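Local coordinates for oxidoreductase, 2OG-Fe oxygenase family protein, putative, expressed (Oryza sativa subsp. japonica, PDB 5XEG) that probably acts as an AlkB-family dioxygenase that uses iron(II) and 2-oxoglutarate, its metal site being occupied here by manganese, at residues L53-M58 against G134-H139; H139-E144 against N225-Q230; A164-G169 against H199-I204. All coordinates share one frame; numbering follows the deposited sequence.

Contact 1. Residues L53-M58 against G134-H139; sequences LSLQMM and GKLGLH. With MN (manganese (II) ion), chain C; AKG (2-oxoglutaric acid), chain B.
Two reciprocal backbone hydrogen bonds join L53 and K135 as an antiparallel hydrogen-bonded pair: L53 N gives to K135 O at 3.1 Å, and K135 N gives back to L53 O at the same length. The same carbonyl receives a CA-H...O contact, G134 CA lying 3.2 Å from L53 O. With no side chain G134 comes close; a CB would lie against the S54 and L53 carbonyls. Farther along 134-139, H139 ND1 donates in the plane of its ring to G137 O, a nearly straight bond of 2.9 Å that fixes the rotation of the imidazole and aims NE2 at the manganese, 2.3 Å away.

Packing follows on two levels. At the surface L53 and K135 run side by side, L53 CD1 lying 3.9 Å from K135 CD; the lysine offers its methylenes here while its extended chain carries the amine outward. On the inner side L55 CD2 meets L136 CD1 at 4.1 Å. L136 holds CG anti to its backbone N (chi1 -178°), which sends its branches inward, and CD2 rests 3.6 Å from C2 of 2-oxoglutarate, a greasy wall suited to the cosubstrate's carbon skeleton.

Beyond the corner at S54, whose OG bonds S133 OG, strand 55-59 pairs with strand 124-131 at the edge of the large sheet, whereas 134-139 borders strand 198-204 in the smaller one.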
# COMPACT_ATOMS: atom_id res chain seq x y z
N LEU A 53 -15.84 0.64 1.86
CA LEU A 53 -16.65 0.11 2.94
C LEU A 53 -15.70 -0.28 4.07
O LEU A 53 -14.68 -0.89 3.81
CB LEU A 53 -17.34 -1.21 2.54
CG LEU A 53 -18.55 -1.24 1.59
CD1 LEU A 53 -18.87 -2.72 1.26
CD2 LEU A 53 -19.82 -0.54 2.15
N SER A 54 -16.04 0.09 5.31
CA SER A 54 -15.32 -0.40 6.48
C SER A 54 -13.85 -0.13 6.41
O SER A 54 -13.05 -0.99 6.75
CB SER A 54 -15.58 -1.86 6.69
OG SER A 54 -17.00 -2.04 6.89
N LEU A 55 -13.56 1.11 6.06
CA LEU A 55 -12.21 1.59 5.85
C LEU A 55 -11.97 2.84 6.69
O LEU A 55 -12.72 3.81 6.63
CB LEU A 55 -12.02 1.98 4.36
CG LEU A 55 -10.66 2.60 3.97
CD1 LEU A 55 -9.55 1.61 4.24
CD2 LEU A 55 -10.67 2.89 2.48
N GLN A 56 -10.87 2.84 7.42
CA GLN A 56 -10.31 4.04 8.01
C GLN A 56 -8.88 4.27 7.51
O GLN A 56 -8.21 3.34 7.05
CB GLN A 56 -10.26 3.83 9.54
CG GLN A 56 -11.64 3.53 10.21
CD GLN A 56 -11.39 3.09 11.67
OE1 GLN A 56 -11.02 3.91 12.44
NE2 GLN A 56 -11.53 1.78 11.99
N MET A 57 -8.41 5.50 7.58
CA MET A 57 -7.11 5.84 7.02
C MET A 57 -6.39 6.86 7.87
O MET A 57 -7.02 7.60 8.62
CB MET A 57 -7.22 6.34 5.58
CG MET A 57 -8.08 7.59 5.44
SD MET A 57 -8.17 8.20 3.72
CE MET A 57 -6.60 9.02 3.59
N MET A 58 -5.09 6.92 7.67
CA MET A 58 -4.30 8.05 8.14
C MET A 58 -3.07 8.11 7.34
O MET A 58 -2.63 7.08 6.77
CB MET A 58 -3.95 7.90 9.64
CG MET A 58 -3.10 6.74 10.05
SD MET A 58 -2.18 6.92 11.69
CE MET A 58 -1.03 8.12 11.15
N GLY A 134 -14.41 -4.96 4.83
CA GLY A 134 -13.78 -3.93 4.03
C GLY A 134 -13.66 -4.13 2.54
O GLY A 134 -13.55 -5.27 2.06
N LYS A 135 -13.70 -3.02 1.80
CA LYS A 135 -13.47 -3.00 0.34
C LYS A 135 -13.05 -1.59 -0.07
O LYS A 135 -13.32 -0.64 0.64
CB LYS A 135 -14.71 -3.26 -0.49
CG LYS A 135 -15.53 -4.42 -0.11
CD LYS A 135 -16.60 -4.71 -1.14
CE LYS A 135 -17.40 -5.90 -0.66
NZ LYS A 135 -17.95 -6.54 -1.87
N LEU A 136 -12.41 -1.51 -1.22
CA LEU A 136 -11.95 -0.23 -1.83
C LEU A 136 -12.10 -0.41 -3.33
O LEU A 136 -11.51 -1.34 -3.88
CB LEU A 136 -10.51 0.09 -1.47
CG LEU A 136 -9.96 1.41 -2.01
CD1 LEU A 136 -10.77 2.63 -1.61
CD2 LEU A 136 -8.48 1.57 -1.67
N GLY A 137 -12.90 0.46 -3.95
CA GLY A 137 -13.23 0.25 -5.36
C GLY A 137 -12.08 0.61 -6.27
O GLY A 137 -11.06 1.18 -5.87
N LEU A 138 -12.21 0.20 -7.54
CA LEU A 138 -11.13 0.44 -8.51
C LEU A 138 -10.85 1.91 -8.70
O LEU A 138 -11.75 2.73 -8.87
CB LEU A 138 -11.56 -0.13 -9.89
CG LEU A 138 -11.60 -1.65 -9.93
CD1 LEU A 138 -12.08 -2.11 -11.33
CD2 LEU A 138 -10.26 -2.26 -9.63
N HIS A 139 -9.57 2.26 -8.72
CA HIS A 139 -9.15 3.64 -8.94
C HIS A 139 -7.69 3.61 -9.39
O HIS A 139 -7.00 2.59 -9.21
CB HIS A 139 -9.23 4.49 -7.63
CG HIS A 139 -8.33 3.97 -6.57
ND1 HIS A 139 -8.63 2.82 -5.87
CD2 HIS A 139 -7.10 4.34 -6.18
CE1 HIS A 139 -7.63 2.53 -5.07
NE2 HIS A 139 -6.68 3.41 -5.27
MN MN C . -4.48 3.10 -4.72
C1 AKG B . -5.00 3.07 -1.83
O1 AKG B . -4.70 3.96 -2.65
O2 AKG B . -5.41 3.35 -0.68
C2 AKG B . -4.88 1.67 -2.21
O5 AKG B . -5.04 1.33 -3.37
C3 AKG B . -4.55 0.63 -1.16
C4 AKG B . -5.00 -0.74 -1.65
C5 AKG B . -4.73 -1.77 -0.57
O3 AKG B . -3.95 -2.71 -0.83
O4 AKG B . -5.30 -1.64 0.53
O HOH W 1 -2.46 2.60 -4.01

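Contact 2. Residues H139-E144 against N225-Q230; sequences HQDKDE and NLTFRQ. With MN (manganese (II) ion), chain C; AKG (2-oxoglutaric acid), chain B.
The guanidinium of R229 meets two carboxylates, D141 and E144, and has the metal site at its edge. In its plane lie the water bound to manganese and O1 of 2-oxoglutarate, the latter 3.6 Å from R229 NH1. The acids approach obliquely, their planes turned 70° (D141) and 47° (E144) from that of the guanidinium, and both side chains cross the arginine at about a right angle. R229 NH1 forms a salt bridge to D141 OD2 at 2.9 Å, although its N-H points poorly and the hydrogen bond is weak. R229 NE forms the second, to E144 OE2, also at 2.9 Å. A bend in the arginine chain (chi3 -79°) turns the group so that different nitrogens serve the two acids.

D141 divides its work between its oxygens: OD1 binds manganese at 2.2 Å, while OD2 faces R229 and accepts from the metal's water at 2.5 Å. E144 stands behind R229 and positions it, its bent chain bringing OE2 to NE; Y71 OH also bonds OE2, and R195 spans E144 OE1 and D141 O, two acceptors 3.2 Å apart whose mutual repulsion it probably relieves. Outward, the methylenes of E144 slide past Q230.

On the cosubstrate side, T227 OG1 donates to an in-plane lone pair of N225 OD1 at 2.7 Å. This bond, with N128 ND2 at the same oxygen, holds the amide whose CG lies 3.3 Å from O4 of 2-oxoglutarate.

H139 and D141 supply the HxD part of the facial triad, completed by H199, and strand 223-229 carries the RxNxTxR signature of AlkB dioxygenases, whose last arginine is R229, set against the metal-binding aspartate.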
# COMPACT_ATOMS: atom_id res chain seq x y z
N HIS A 139 -9.57 2.26 -8.72
CA HIS A 139 -9.15 3.64 -8.94
C HIS A 139 -7.69 3.61 -9.39
O HIS A 139 -7.00 2.59 -9.21
CB HIS A 139 -9.23 4.49 -7.63
CG HIS A 139 -8.33 3.97 -6.57
ND1 HIS A 139 -8.63 2.82 -5.87
CD2 HIS A 139 -7.10 4.34 -6.18
CE1 HIS A 139 -7.63 2.53 -5.07
NE2 HIS A 139 -6.68 3.41 -5.27
N GLN A 140 -7.24 4.74 -9.91
CA GLN A 140 -5.83 4.99 -10.22
C GLN A 140 -5.26 5.87 -9.10
O GLN A 140 -5.95 6.74 -8.62
CB GLN A 140 -5.75 5.78 -11.53
CG GLN A 140 -6.13 4.92 -12.73
CD GLN A 140 -6.08 5.72 -14.04
OE1 GLN A 140 -6.75 6.78 -14.18
NE2 GLN A 140 -5.31 5.23 -15.01
N ASP A 141 -3.99 5.71 -8.83
CA ASP A 141 -3.20 6.62 -7.97
C ASP A 141 -2.72 7.71 -8.90
O ASP A 141 -1.66 7.67 -9.48
CB ASP A 141 -2.04 5.90 -7.29
CG ASP A 141 -2.51 4.96 -6.16
OD1 ASP A 141 -3.72 4.78 -5.91
OD2 ASP A 141 -1.62 4.44 -5.52
N LYS A 142 -3.55 8.73 -9.04
CA LYS A 142 -3.26 9.78 -10.04
C LYS A 142 -3.16 11.16 -9.43
O LYS A 142 -3.21 12.13 -10.18
CB LYS A 142 -4.35 9.77 -11.09
CG LYS A 142 -5.76 9.98 -10.56
CD LYS A 142 -6.74 9.98 -11.74
CE LYS A 142 -8.06 10.61 -11.41
NZ LYS A 142 -8.65 10.06 -10.18
N ASP A 143 -3.06 11.27 -8.10
CA ASP A 143 -3.01 12.61 -7.45
C ASP A 143 -1.60 13.13 -7.19
O ASP A 143 -1.46 14.25 -6.67
CB ASP A 143 -3.77 12.66 -6.12
CG ASP A 143 -5.23 12.36 -6.27
OD1 ASP A 143 -5.74 12.49 -7.42
OD2 ASP A 143 -5.87 12.05 -5.24
N GLU A 144 -0.58 12.36 -7.58
CA GLU A 144 0.81 12.76 -7.44
C GLU A 144 1.13 13.74 -8.59
O GLU A 144 0.39 13.84 -9.58
CB GLU A 144 1.76 11.56 -7.37
CG GLU A 144 1.51 10.63 -6.17
CD GLU A 144 0.18 9.92 -6.22
OE1 GLU A 144 -0.16 9.40 -7.27
OE2 GLU A 144 -0.58 9.92 -5.25
N ASN A 225 -2.96 -1.97 5.53
CA ASN A 225 -2.17 -1.72 4.34
C ASN A 225 -1.41 -0.42 4.56
O ASN A 225 -1.95 0.50 5.16
CB ASN A 225 -3.10 -1.56 3.14
CG ASN A 225 -2.42 -0.87 1.96
OD1 ASN A 225 -2.63 0.30 1.69
ND2 ASN A 225 -1.58 -1.61 1.25
N LEU A 226 -0.14 -0.37 4.09
CA LEU A 226 0.62 0.88 4.02
C LEU A 226 1.02 1.07 2.59
O LEU A 226 1.78 0.25 2.06
CB LEU A 226 1.90 0.78 4.85
CG LEU A 226 1.65 0.74 6.36
CD1 LEU A 226 1.24 -0.63 6.81
CD2 LEU A 226 2.87 1.18 7.15
N THR A 227 0.62 2.21 1.98
CA THR A 227 0.88 2.46 0.58
C THR A 227 1.79 3.70 0.51
O THR A 227 1.39 4.76 0.97
CB THR A 227 -0.42 2.69 -0.17
OG1 THR A 227 -1.07 1.41 -0.23
CG2 THR A 227 -0.12 3.16 -1.58
N PHE A 228 2.99 3.49 -0.03
CA PHE A 228 4.07 4.54 -0.11
C PHE A 228 4.15 5.07 -1.53
O PHE A 228 4.18 4.33 -2.47
CB PHE A 228 5.43 3.94 0.24
CG PHE A 228 5.53 3.40 1.67
CD1 PHE A 228 5.10 2.12 1.98
CD2 PHE A 228 6.02 4.18 2.70
CE1 PHE A 228 5.17 1.64 3.26
CE2 PHE A 228 6.09 3.72 4.01
CZ PHE A 228 5.68 2.42 4.30
N ARG A 229 4.26 6.41 -1.66
CA ARG A 229 4.40 7.08 -2.93
C ARG A 229 5.34 8.32 -2.79
O ARG A 229 5.64 8.71 -1.68
CB ARG A 229 3.03 7.56 -3.43
CG ARG A 229 1.98 6.43 -3.50
CD ARG A 229 0.77 6.77 -4.33
NE ARG A 229 -0.13 7.60 -3.58
CZ ARG A 229 -1.30 7.24 -3.01
NH1 ARG A 229 -1.82 6.03 -3.07
NH2 ARG A 229 -1.95 8.17 -2.36
N GLN A 230 5.72 8.81 -3.98
CA GLN A 230 6.22 10.14 -4.51
C GLN A 230 7.67 9.78 -4.26
O GLN A 230 8.56 10.32 -4.92
CB GLN A 230 5.69 11.54 -3.95
CG GLN A 230 4.69 12.55 -4.61
CD GLN A 230 5.22 13.56 -5.67
OE1 GLN A 230 4.49 13.96 -6.59
NE2 GLN A 230 6.47 13.93 -5.59
MN MN C . -4.48 3.10 -4.72
C1 AKG B . -5.00 3.07 -1.83
O1 AKG B . -4.70 3.96 -2.65
O2 AKG B . -5.41 3.35 -0.68
C2 AKG B . -4.88 1.67 -2.21
O5 AKG B . -5.04 1.33 -3.37
C3 AKG B . -4.55 0.63 -1.16
C4 AKG B . -5.00 -0.74 -1.65
C5 AKG B . -4.73 -1.77 -0.57
O3 AKG B . -3.95 -2.71 -0.83
O4 AKG B . -5.30 -1.64 0.53
O HOH W 1 -2.46 2.60 -4.01

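Contact 3. Residues A164-G169 against H199-I204; sequences AEFLYG and HGVSRI. With MN (manganese (II) ion), chain C; AKG (2-oxoglutaric acid), chain B.
F166 and H199 lean together rim to rim on the inner face of an antiparallel strand pair, part of the smaller sheet of the double-stranded beta-helix, or jelly roll, of 2-oxoglutarate oxygenases. Their rings are inclined by 32° and neither covers the other: F166 CZ touches H199 CB at 3.5 Å. A chi1 of -178° turns the F166 ring from its backbone N toward strand 199-204, where it spans from G200 O to H199 CB. H199 NE2 binds manganese at 2.2 Å; H199 ND1, bonded to I197 O, fixes the ring's rotation. G200 has no side chain on the outer face, next to L167; its carbonyl takes L167 N at 2.8 Å.

On the outer face E165 and R203 run alongside each other, pointing the same way. E165 OE2 is 3.3 Å from R203 CD, yet too far from the guanidinium for a salt bridge; its charge pairs with K205 instead. With alanine in place of E165, K205 would probably lose its anionic mate and the methylenes of R203 a flanking chain.

A beta bulge at S202 and R203 interrupts the register: S202 N donates to E165 O, and R203 O accepts from E165 N at 2.9 Å. S202 OG adds a weak bond to E165 O, while its CB meets the methyls of L167. Inside, V201 CG1 rests on A164 CB, and V201 CG2 stops 3.6 Å from C5 of 2-oxoglutarate.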
# COMPACT_ATOMS: atom_id res chain seq x y z
N ALA A 164 -6.09 -9.77 1.50
CA ALA A 164 -7.01 -9.06 0.60
C ALA A 164 -7.05 -9.73 -0.79
O ALA A 164 -6.00 -10.19 -1.27
CB ALA A 164 -6.52 -7.64 0.42
N GLU A 165 -8.24 -9.75 -1.40
CA GLU A 165 -8.37 -10.02 -2.84
C GLU A 165 -8.15 -8.65 -3.55
O GLU A 165 -8.92 -7.74 -3.36
CB GLU A 165 -9.73 -10.65 -3.12
CG GLU A 165 -9.91 -11.94 -2.35
CD GLU A 165 -11.18 -12.75 -2.63
OE1 GLU A 165 -11.91 -12.52 -3.64
OE2 GLU A 165 -11.39 -13.72 -1.87
N PHE A 166 -7.05 -8.49 -4.24
CA PHE A 166 -6.68 -7.23 -4.86
C PHE A 166 -6.94 -7.31 -6.34
O PHE A 166 -6.45 -8.23 -7.03
CB PHE A 166 -5.18 -7.00 -4.58
CG PHE A 166 -4.62 -5.72 -5.09
CD1 PHE A 166 -4.79 -4.54 -4.38
CD2 PHE A 166 -3.87 -5.70 -6.26
CE1 PHE A 166 -4.24 -3.35 -4.85
CE2 PHE A 166 -3.34 -4.51 -6.73
CZ PHE A 166 -3.46 -3.37 -6.01
N LEU A 167 -7.69 -6.35 -6.85
CA LEU A 167 -8.03 -6.32 -8.29
C LEU A 167 -7.07 -5.34 -9.00
O LEU A 167 -6.75 -4.28 -8.46
CB LEU A 167 -9.45 -5.78 -8.50
CG LEU A 167 -10.64 -6.70 -8.56
CD1 LEU A 167 -10.45 -7.98 -7.82
CD2 LEU A 167 -11.94 -5.95 -8.28
N TYR A 168 -6.72 -5.62 -10.24
CA TYR A 168 -5.88 -4.70 -11.01
C TYR A 168 -6.09 -4.87 -12.48
O TYR A 168 -6.34 -5.99 -12.94
CB TYR A 168 -4.37 -4.89 -10.72
CG TYR A 168 -3.81 -6.23 -10.98
CD1 TYR A 168 -3.98 -7.24 -10.10
CD2 TYR A 168 -3.03 -6.48 -12.14
CE1 TYR A 168 -3.42 -8.51 -10.30
CE2 TYR A 168 -2.48 -7.73 -12.39
CZ TYR A 168 -2.67 -8.75 -11.51
OH TYR A 168 -2.11 -9.98 -11.74
N GLY A 169 -5.99 -3.76 -13.21
CA GLY A 169 -6.23 -3.83 -14.64
C GLY A 169 -6.05 -2.48 -15.27
O GLY A 169 -5.60 -1.53 -14.62
N HIS A 199 -6.95 -0.21 -9.67
CA HIS A 199 -6.72 -1.23 -8.67
C HIS A 199 -7.63 -0.99 -7.48
O HIS A 199 -8.22 0.10 -7.32
CB HIS A 199 -5.25 -1.31 -8.21
CG HIS A 199 -4.76 -0.04 -7.63
ND1 HIS A 199 -4.41 1.05 -8.42
CD2 HIS A 199 -4.67 0.38 -6.35
CE1 HIS A 199 -4.11 2.06 -7.65
NE2 HIS A 199 -4.19 1.67 -6.39
N GLY A 200 -7.81 -2.05 -6.72
CA GLY A 200 -8.66 -1.90 -5.54
C GLY A 200 -8.73 -3.22 -4.76
O GLY A 200 -8.06 -4.17 -5.09
N VAL A 201 -9.54 -3.23 -3.70
CA VAL A 201 -9.63 -4.38 -2.79
C VAL A 201 -11.12 -4.84 -2.83
O VAL A 201 -12.00 -4.09 -2.43
CB VAL A 201 -9.18 -4.01 -1.36
CG1 VAL A 201 -9.45 -5.18 -0.43
CG2 VAL A 201 -7.72 -3.68 -1.34
N SER A 202 -11.37 -6.04 -3.36
CA SER A 202 -12.72 -6.52 -3.52
C SER A 202 -13.26 -7.21 -2.32
O SER A 202 -14.49 -7.33 -2.16
CB SER A 202 -12.82 -7.44 -4.75
OG SER A 202 -11.86 -8.44 -4.66
N ARG A 203 -12.36 -7.71 -1.47
CA ARG A 203 -12.77 -8.54 -0.31
C ARG A 203 -11.58 -8.67 0.63
O ARG A 203 -10.40 -8.73 0.19
CB ARG A 203 -13.14 -9.94 -0.80
CG ARG A 203 -13.73 -10.83 0.31
CD ARG A 203 -13.82 -12.25 -0.18
NE ARG A 203 -14.45 -13.19 0.77
CZ ARG A 203 -15.75 -13.24 0.95
NH1 ARG A 203 -16.55 -12.36 0.30
NH2 ARG A 203 -16.27 -14.17 1.75
N ILE A 204 -11.87 -8.75 1.90
CA ILE A 204 -10.94 -9.15 2.91
C ILE A 204 -11.29 -10.60 3.29
O ILE A 204 -12.46 -10.85 3.56
CB ILE A 204 -10.98 -8.25 4.16
CG1 ILE A 204 -10.76 -6.79 3.85
CG2 ILE A 204 -9.96 -8.77 5.19
CD1 ILE A 204 -9.44 -6.52 3.19
MN MN C . -4.48 3.10 -4.72
C1 AKG B . -5.00 3.07 -1.83
O1 AKG B . -4.70 3.96 -2.65
O2 AKG B . -5.41 3.35 -0.68
C2 AKG B . -4.88 1.67 -2.21
O5 AKG B . -5.04 1.33 -3.37
C3 AKG B . -4.55 0.63 -1.16
C4 AKG B . -5.00 -0.74 -1.65
C5 AKG B . -4.73 -1.77 -0.57
O3 AKG B . -3.95 -2.71 -0.83
O4 AKG B . -5.30 -1.64 0.53
O HOH W 1 -2.46 2.60 -4.01

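Contacts 1 and 2 follow one another along the chain and share H139, while contact 3 is nested within the loop that contact 2 closes. Their centres lie about 10 Å (1 and 3), 13 Å (1 and 2) and 15 Å (2 and 3) apart, and all three reach the same manganese, 2-oxoglutarate and metal-bound water. Contact 1 joins contact 3 inside the smaller sheet, where L136 O and V201 N, and H139 O and H199 N, probably form backbone hydrogen bonds. Contacts 1 and 2 tie this side to the large sheet, through strands 55-59 and 223-229. Both walls of the jelly roll thus converge on one centre, its ligands coming from strands and a loop.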